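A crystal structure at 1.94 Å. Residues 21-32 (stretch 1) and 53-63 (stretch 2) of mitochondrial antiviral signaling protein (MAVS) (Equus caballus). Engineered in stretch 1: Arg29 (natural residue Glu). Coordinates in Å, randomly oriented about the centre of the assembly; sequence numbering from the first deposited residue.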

ATOM      1  N   ASN A  21      -9.804   6.975   4.102  1.00  8.70           N
ATOM      2  CA  ASN A  21      -9.435   7.697   2.887  1.00  8.08           C
ATOM      3  C   ASN A  21      -8.964   6.765   1.782  1.00 10.01           C
ATOM      4  O   ASN A  21      -8.995   7.129   0.597  1.00 10.46           O
ATOM      5  CB  ASN A  21      -8.321   8.711   3.172  1.00 12.75           C
ATOM      6  CG  ASN A  21      -8.784   9.869   4.035  1.00 22.74           C
ATOM      7  OD1 ASN A  21      -9.902   9.867   4.558  1.00 24.08           O
ATOM      8  ND2 ASN A  21      -7.913  10.873   4.193  1.00 23.11           N
ATOM      9  N   PHE A  22      -8.519   5.569   2.174  1.00  8.97           N
ATOM     10  CA  PHE A  22      -7.882   4.634   1.251  1.00  8.98           C
ATOM     11  C   PHE A  22      -8.801   3.476   0.863  1.00 12.77           C
ATOM     12  O   PHE A  22      -8.392   2.546   0.167  1.00  7.75           O
ATOM     13  CB  PHE A  22      -6.550   4.140   1.852  1.00  7.27           C
ATOM     14  CG  PHE A  22      -5.508   5.231   1.954  1.00  4.22           C
ATOM     15  CD1 PHE A  22      -4.673   5.511   0.879  1.00  5.09           C
ATOM     16  CD2 PHE A  22      -5.410   6.016   3.092  1.00  6.84           C
ATOM     17  CE1 PHE A  22      -3.738   6.546   0.947  1.00 10.48           C
ATOM     18  CE2 PHE A  22      -4.479   7.048   3.173  1.00 10.81           C
ATOM     19  CZ  PHE A  22      -3.637   7.310   2.099  1.00 12.91           C
ATOM     20  N   SER A  23     -10.060   3.547   1.286  1.00  9.40           N
ATOM     21  CA  SER A  23     -10.968   2.408   1.142  1.00  9.72           C
ATOM     22  C   SER A  23     -11.360   2.071  -0.300  1.00  8.21           C
ATOM     23  O   SER A  23     -11.856   0.977  -0.574  1.00 11.71           O
ATOM     24  CB  SER A  23     -12.225   2.608   1.991  1.00 10.63           C
ATOM     25  OG  SER A  23     -13.055   3.605   1.427  1.00 13.32           O
ATOM     26  N   ARG A  24     -11.143   2.999  -1.223  1.00  5.01           N
ATOM     27  CA  ARG A  24     -11.525   2.761  -2.613  1.00  5.02           C
ATOM     28  C   ARG A  24     -10.416   2.136  -3.461  1.00  5.57           C
ATOM     29  O   ARG A  24     -10.595   1.916  -4.659  1.00 10.76           O
ATOM     30  CB  ARG A  24     -12.085   4.034  -3.263  1.00 11.39           C
ATOM     31  CG  ARG A  24     -13.573   4.246  -2.966  1.00 21.80           C
ATOM     32  CD  ARG A  24     -14.014   5.687  -3.229  1.00 24.80           C
ATOM     33  NE  ARG A  24     -13.279   6.635  -2.393  1.00 27.25           N
ATOM     34  CZ  ARG A  24     -13.591   6.924  -1.132  1.00 26.01           C
ATOM     35  NH1 ARG A  24     -12.857   7.791  -0.446  1.00 26.55           N
ATOM     36  NH2 ARG A  24     -14.633   6.342  -0.556  1.00 23.81           N
ATOM     37  N   ILE A  25      -9.279   1.836  -2.840  1.00  4.17           N
ATOM     38  CA  ILE A  25      -8.284   0.996  -3.495  1.00  4.01           C
ATOM     39  C   ILE A  25      -8.965  -0.349  -3.724  1.00  9.23           C
ATOM     40  O   ILE A  25      -9.671  -0.844  -2.839  1.00  9.04           O
ATOM     41  CB  ILE A  25      -7.040   0.807  -2.596  1.00  3.51           C
ATOM     42  CG1 ILE A  25      -6.341   2.154  -2.382  1.00  5.89           C
ATOM     43  CG2 ILE A  25      -6.067  -0.234  -3.182  1.00  3.26           C
ATOM     44  CD1 ILE A  25      -5.150   2.083  -1.437  1.00  4.51           C
ATOM     45  N   HIS A  26      -8.805  -0.920  -4.913  1.00  3.80           N
ATOM     46  CA  HIS A  26      -9.246  -2.285  -5.151  1.00  7.97           C
ATOM     47  C   HIS A  26      -8.003  -3.161  -5.094  1.00  7.04           C
ATOM     48  O   HIS A  26      -7.123  -3.041  -5.948  1.00  6.60           O
ATOM     49  CB  HIS A  26      -9.912  -2.420  -6.518  1.00 10.46           C
ATOM     50  CG  HIS A  26     -10.421  -3.799  -6.808  1.00 18.15           C
ATOM     51  ND1 HIS A  26     -10.641  -4.260  -8.090  1.00 20.53           N
ATOM     52  CD2 HIS A  26     -10.759  -4.819  -5.980  1.00 22.28           C
ATOM     53  CE1 HIS A  26     -11.088  -5.502  -8.039  1.00 18.24           C
ATOM     54  NE2 HIS A  26     -11.166  -5.866  -6.770  1.00 22.15           N
ATOM     55  N   VAL A  27      -7.927  -4.029  -4.092  1.00  3.49           N
ATOM     56  CA  VAL A  27      -6.703  -4.798  -3.851  1.00  6.72           C
ATOM     57  C   VAL A  27      -6.217  -5.564  -5.079  1.00  4.51           C
ATOM     58  O   VAL A  27      -5.033  -5.505  -5.442  1.00  4.85           O
ATOM     59  CB  VAL A  27      -6.865  -5.763  -2.650  1.00  8.62           C
ATOM     60  CG1 VAL A  27      -5.702  -6.777  -2.593  1.00  3.40           C
ATOM     61  CG2 VAL A  27      -6.945  -4.974  -1.359  1.00  8.40           C
ATOM     62  N   LEU A  28      -7.129  -6.261  -5.743  1.00  3.62           N
ATOM     63  CA  LEU A  28      -6.734  -7.115  -6.857  1.00  3.82           C
ATOM     64  C   LEU A  28      -6.136  -6.302  -7.994  1.00  6.04           C
ATOM     65  O   LEU A  28      -5.183  -6.731  -8.638  1.00  7.29           O
ATOM     66  CB  LEU A  28      -7.916  -7.951  -7.347  1.00  9.60           C
ATOM     67  CG  LEU A  28      -8.318  -9.144  -6.478  1.00  7.51           C
ATOM     68  CD1 LEU A  28      -9.236 -10.070  -7.298  1.00  9.85           C
ATOM     69  CD2 LEU A  28      -7.095  -9.905  -5.960  1.00  4.07           C
ATOM     70  N   ARG A  29      -6.688  -5.116  -8.226  1.00  5.60           N
ATOM     71  CA  ARG A  29      -6.189  -4.243  -9.275  1.00  8.21           C
ATOM     72  C   ARG A  29      -4.825  -3.646  -8.951  1.00  6.93           C
ATOM     73  O   ARG A  29      -3.994  -3.498  -9.839  1.00  6.45           O
ATOM     74  CB  ARG A  29      -7.186  -3.115  -9.555  1.00 11.33           C
ATOM     75  CG  ARG A  29      -6.718  -2.167 -10.631  1.00 12.12           C
ATOM     76  CD  ARG A  29      -7.749  -1.095 -10.943  1.00 13.47           C
ATOM     77  NE  ARG A  29      -7.293  -0.267 -12.053  1.00  9.51           N
ATOM     78  CZ  ARG A  29      -7.854   0.880 -12.407  1.00 11.11           C
ATOM     79  NH1 ARG A  29      -7.361   1.566 -13.435  1.00 12.27           N
ATOM     80  NH2 ARG A  29      -8.901   1.336 -11.728  1.00 11.95           N
ATOM     81  N   ILE A  30      -4.584  -3.311  -7.689  1.00  3.79           N
ATOM     82  CA  ILE A  30      -3.340  -2.625  -7.340  1.00  3.37           C
ATOM     83  C   ILE A  30      -2.134  -3.564  -7.209  1.00  5.67           C
ATOM     84  O   ILE A  30      -1.011  -3.158  -7.525  1.00  3.40           O
ATOM     85  CB  ILE A  30      -3.477  -1.721  -6.086  1.00  3.15           C
ATOM     86  CG1 ILE A  30      -2.337  -0.677  -6.061  1.00  5.71           C
ATOM     87  CG2 ILE A  30      -3.497  -2.568  -4.805  1.00  3.26           C
ATOM     88  CD1 ILE A  30      -2.509   0.459  -5.026  1.00  7.08           C
ATOM     89  N   LEU A  31      -2.374  -4.808  -6.772  1.00  3.43           N
ATOM     90  CA  LEU A  31      -1.299  -5.781  -6.502  1.00  4.81           C
ATOM     91  C   LEU A  31      -0.195  -5.907  -7.581  1.00  6.12           C
ATOM     92  O   LEU A  31       0.989  -5.836  -7.247  1.00  5.73           O
ATOM     93  CB  LEU A  31      -1.867  -7.172  -6.168  1.00  3.71           C
ATOM     94  CG  LEU A  31      -2.475  -7.408  -4.785  1.00  3.67           C
ATOM     95  CD1 LEU A  31      -3.058  -8.821  -4.684  1.00  3.79           C
ATOM     96  CD2 LEU A  31      -1.433  -7.197  -3.691  1.00  6.93           C
ATOM     97  N   PRO A  32      -0.571  -6.094  -8.868  1.00  4.12           N
ATOM     98  CA  PRO A  32       0.490  -6.315  -9.858  1.00  6.53           C
ATOM     99  C   PRO A  32       1.381  -5.088 -10.065  1.00  6.60           C
ATOM    100  O   PRO A  32       2.470  -5.230 -10.631  1.00 10.76           O
ATOM    101  CB  PRO A  32      -0.285  -6.612 -11.153  1.00  5.53           C
ATOM    102  CG  PRO A  32      -1.693  -6.895 -10.731  1.00  7.89           C
ATOM    103  CD  PRO A  32      -1.906  -6.098  -9.499  1.00  4.50           C
ATOM    104  N   GLY A  53     -11.824 -10.696   1.503  1.00  4.71           N
ATOM    105  CA  GLY A  53     -12.424  -9.559   0.834  1.00  5.53           C
ATOM    106  C   GLY A  53     -11.537  -8.327   0.885  1.00  7.67           C
ATOM    107  O   GLY A  53     -10.466  -8.337   1.503  1.00  4.34           O
ATOM    108  N   ASN A  54     -11.989  -7.256   0.242  1.00  4.37           N
ATOM    109  CA  ASN A  54     -11.143  -6.087   0.024  1.00  4.17           C
ATOM    110  C   ASN A  54     -10.701  -5.382   1.306  1.00  6.25           C
ATOM    111  O   ASN A  54      -9.516  -5.089   1.500  1.00  4.32           O
ATOM    112  CB  ASN A  54     -11.851  -5.083  -0.896  1.00  8.61           C
ATOM    113  CG  ASN A  54     -10.886  -4.103  -1.530  1.00  6.30           C
ATOM    114  OD1 ASN A  54     -10.119  -4.473  -2.430  1.00  7.45           O
ATOM    115  ND2 ASN A  54     -10.909  -2.843  -1.063  1.00  4.13           N
ATOM    116  N   GLN A  55     -11.661  -5.115   2.184  1.00  4.63           N
ATOM    117  CA  GLN A  55     -11.415  -4.279   3.348  1.00  6.75           C
ATOM    118  C   GLN A  55     -10.367  -4.882   4.296  1.00  7.49           C
ATOM    119  O   GLN A  55      -9.406  -4.208   4.661  1.00  4.80           O
ATOM    120  CB  GLN A  55     -12.739  -3.994   4.064  1.00 10.79           C
ATOM    121  CG  GLN A  55     -12.621  -3.227   5.365  1.00 24.49           C
ATOM    122  CD  GLN A  55     -13.963  -3.083   6.065  1.00 30.69           C
ATOM    123  OE1 GLN A  55     -14.437  -4.011   6.727  1.00 32.60           O
ATOM    124  NE2 GLN A  55     -14.588  -1.919   5.913  1.00 32.22           N
ATOM    125  N   ASP A  56     -10.526  -6.150   4.673  1.00  5.68           N
ATOM    126  CA  ASP A  56      -9.546  -6.787   5.553  1.00  7.57           C
ATOM    127  C   ASP A  56      -8.206  -7.024   4.859  1.00  8.40           C
ATOM    128  O   ASP A  56      -7.151  -6.904   5.490  1.00  9.92           O
ATOM    129  CB  ASP A  56     -10.088  -8.093   6.146  1.00  7.25           C
ATOM    130  CG  ASP A  56     -11.141  -7.854   7.220  1.00 14.68           C
ATOM    131  OD1 ASP A  56     -11.044  -6.836   7.937  0.70 13.67           O
ATOM    132  OD2 ASP A  56     -12.063  -8.687   7.351  1.00 25.12           O
ATOM    133  N   THR A  57      -8.248  -7.343   3.566  1.00  7.73           N
ATOM    134  CA  THR A  57      -7.023  -7.592   2.797  1.00  4.14           C
ATOM    135  C   THR A  57      -6.229  -6.303   2.585  1.00  3.92           C
ATOM    136  O   THR A  57      -4.997  -6.312   2.513  1.00  3.83           O
ATOM    137  CB  THR A  57      -7.344  -8.272   1.450  1.00  3.99           C
ATOM    138  OG1 THR A  57      -8.152  -9.427   1.710  1.00  4.23           O
ATOM    139  CG2 THR A  57      -6.071  -8.714   0.739  1.00  6.86           C
ATOM    140  N   LEU A  58      -6.937  -5.186   2.515  1.00  3.91           N
ATOM    141  CA  LEU A  58      -6.274  -3.902   2.406  1.00  6.18           C
ATOM    142  C   LEU A  58      -5.443  -3.624   3.666  1.00  6.29           C
ATOM    143  O   LEU A  58      -4.324  -3.106   3.578  1.00  6.22           O
ATOM    144  CB  LEU A  58      -7.306  -2.802   2.154  1.00  8.01           C
ATOM    145  CG  LEU A  58      -6.747  -1.434   1.787  1.00 13.78           C
ATOM    146  CD1 LEU A  58      -5.911  -1.523   0.516  1.00  9.22           C
ATOM    147  CD2 LEU A  58      -7.893  -0.433   1.622  1.00 18.65           C
ATOM    148  N   LEU A  59      -5.977  -3.975   4.837  1.00  6.25           N
ATOM    149  CA  LEU A  59      -5.219  -3.825   6.076  1.00  6.72           C
ATOM    150  C   LEU A  59      -3.946  -4.668   5.991  1.00  6.26           C
ATOM    151  O   LEU A  59      -2.837  -4.205   6.303  1.00  5.56           O
ATOM    152  CB  LEU A  59      -6.059  -4.246   7.280  1.00  9.61           C
ATOM    153  CG  LEU A  59      -7.209  -3.305   7.665  1.00 17.91           C
ATOM    154  CD1 LEU A  59      -8.119  -3.944   8.698  1.00 20.10           C
ATOM    155  CD2 LEU A  59      -6.679  -1.978   8.193  1.00 18.88           C
ATOM    156  N   GLU A  60      -4.108  -5.909   5.540  1.00  4.52           N
ATOM    157  CA  GLU A  60      -2.980  -6.821   5.423  1.00  4.57           C
ATOM    158  C   GLU A  60      -1.985  -6.335   4.367  1.00  4.21           C
ATOM    159  O   GLU A  60      -0.770  -6.503   4.511  1.00  5.50           O
ATOM    160  CB  GLU A  60      -3.484  -8.241   5.138  1.00  4.71           C
ATOM    161  CG  GLU A  60      -2.391  -9.282   4.917  1.00  4.88           C
ATOM    162  CD  GLU A  60      -1.418  -9.391   6.077  1.00  9.76           C
ATOM    163  OE1 GLU A  60      -1.793  -9.083   7.236  1.00 10.61           O
ATOM    164  OE2 GLU A  60      -0.259  -9.793   5.821  1.00 11.56           O
ATOM    165  N   LEU A  61      -2.502  -5.710   3.317  1.00  6.74           N
ATOM    166  CA  LEU A  61      -1.651  -5.180   2.254  1.00  7.26           C
ATOM    167  C   LEU A  61      -0.663  -4.130   2.786  1.00  5.22           C
ATOM    168  O   LEU A  61       0.526  -4.155   2.458  1.00  6.01           O
ATOM    169  CB  LEU A  61      -2.504  -4.585   1.128  1.00  3.33           C
ATOM    170  CG  LEU A  61      -1.725  -3.920  -0.020  1.00  4.50           C
ATOM    171  CD1 LEU A  61      -0.755  -4.913  -0.657  1.00  7.22           C
ATOM    172  CD2 LEU A  61      -2.664  -3.345  -1.082  1.00  6.04           C
ATOM    173  N   PHE A  62      -1.153  -3.217   3.620  1.00  3.65           N
ATOM    174  CA  PHE A  62      -0.293  -2.149   4.131  1.00  3.68           C
ATOM    175  C   PHE A  62       0.789  -2.683   5.060  1.00  3.98           C
ATOM    176  O   PHE A  62       1.956  -2.280   4.964  1.00  4.12           O
ATOM    177  CB  PHE A  62      -1.121  -1.030   4.782  1.00  6.73           C
ATOM    178  CG  PHE A  62      -1.907  -0.197   3.786  1.00  8.30           C
ATOM    179  CD1 PHE A  62      -1.274   0.361   2.671  1.00  3.27           C
ATOM    180  CD2 PHE A  62      -3.272   0.018   3.955  1.00  9.90           C
ATOM    181  CE1 PHE A  62      -1.988   1.132   1.746  1.00  3.17           C
ATOM    182  CE2 PHE A  62      -4.001   0.787   3.035  1.00  6.81           C
ATOM    183  CZ  PHE A  62      -3.356   1.339   1.927  1.00  5.14           C
ATOM    184  N   THR A  63       0.431  -3.612   5.945  1.00  4.35           N
ATOM    185  CA  THR A  63       1.455  -4.200   6.814  1.00  7.30           C
ATOM    186  C   THR A  63       2.416  -5.079   6.005  1.00  6.03           C
ATOM    187  O   THR A  63       3.600  -5.193   6.339  1.00  5.81           O
ATOM    188  CB  THR A  63       0.861  -4.922   8.065  1.00 11.02           C
ATOM    189  OG1 THR A  63       0.060  -6.026   7.660  1.00 12.47           O
ATOM    190  CG2 THR A  63      -0.012  -3.973   8.853  1.00 14.04           C
TER
HETATM  191  O   HOH W   1     -12.053  -1.067   1.112  1.00 18.09           O

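The apolar centre of this contact is built on one face of the helix of stretch 2, where Leu58, Leu61 and Phe62 meet the apolar side chains of stretch 1. Leu58 sits among several partners: its CD1 lies 3.9 Å from Ile25 CG2 and 4.1 Å from Val27 CG2, while its CD2 reaches the backbone, 3.4 Å from Phe22 O. One helical turn's spacing brings Leu61 to the next layer, with CD2 3.9 Å from Ile30 CG2 and CD1 3.9 Å from Leu31 CD2. Ile30 points toward the helix; Leu31 leaves its backbone sideways, and only its end comes nearer. Phe62 behaves likewise, bringing CZ to 3.9 Å from Ile25 CD1 and 4.2 Å from Phe22 CB. Val27 CG1 also packs against the methyl of Thr57, CG2, at 3.9 Å. While its methyl packs here, the threonine's hydroxyl is satisfied within its own helix, OG1 donating to Gly53 O at 2.6 Å.

The backbone of stretch 1 is less regular. A type I turn from Phe22 to Ile25, closed by Ile25 N to Phe22 O at 3.2 Å, leads to His26, the N-cap residue of a short helix.

At the polar edge Asn54 reads that junction with both ends of its amide. Val27 N, in the helix's first turn, donates to Asn54 OD1 at 2.8 Å and 177°, nearly straight; Asn54 ND2 donates to Ile25 O at 2.9 Å. A donor and an acceptor of the backbone on either side of His26 are thus met by one side chain. The His26 ring adds an edge approach, CD2 to Asn54 OD1 at 3.6 Å. Farther out, a water accepts from Asn54 ND2 at 3.0 Å and donates to Ser23 O at 2.7 Å, bridging a gap too wide for direct bonding.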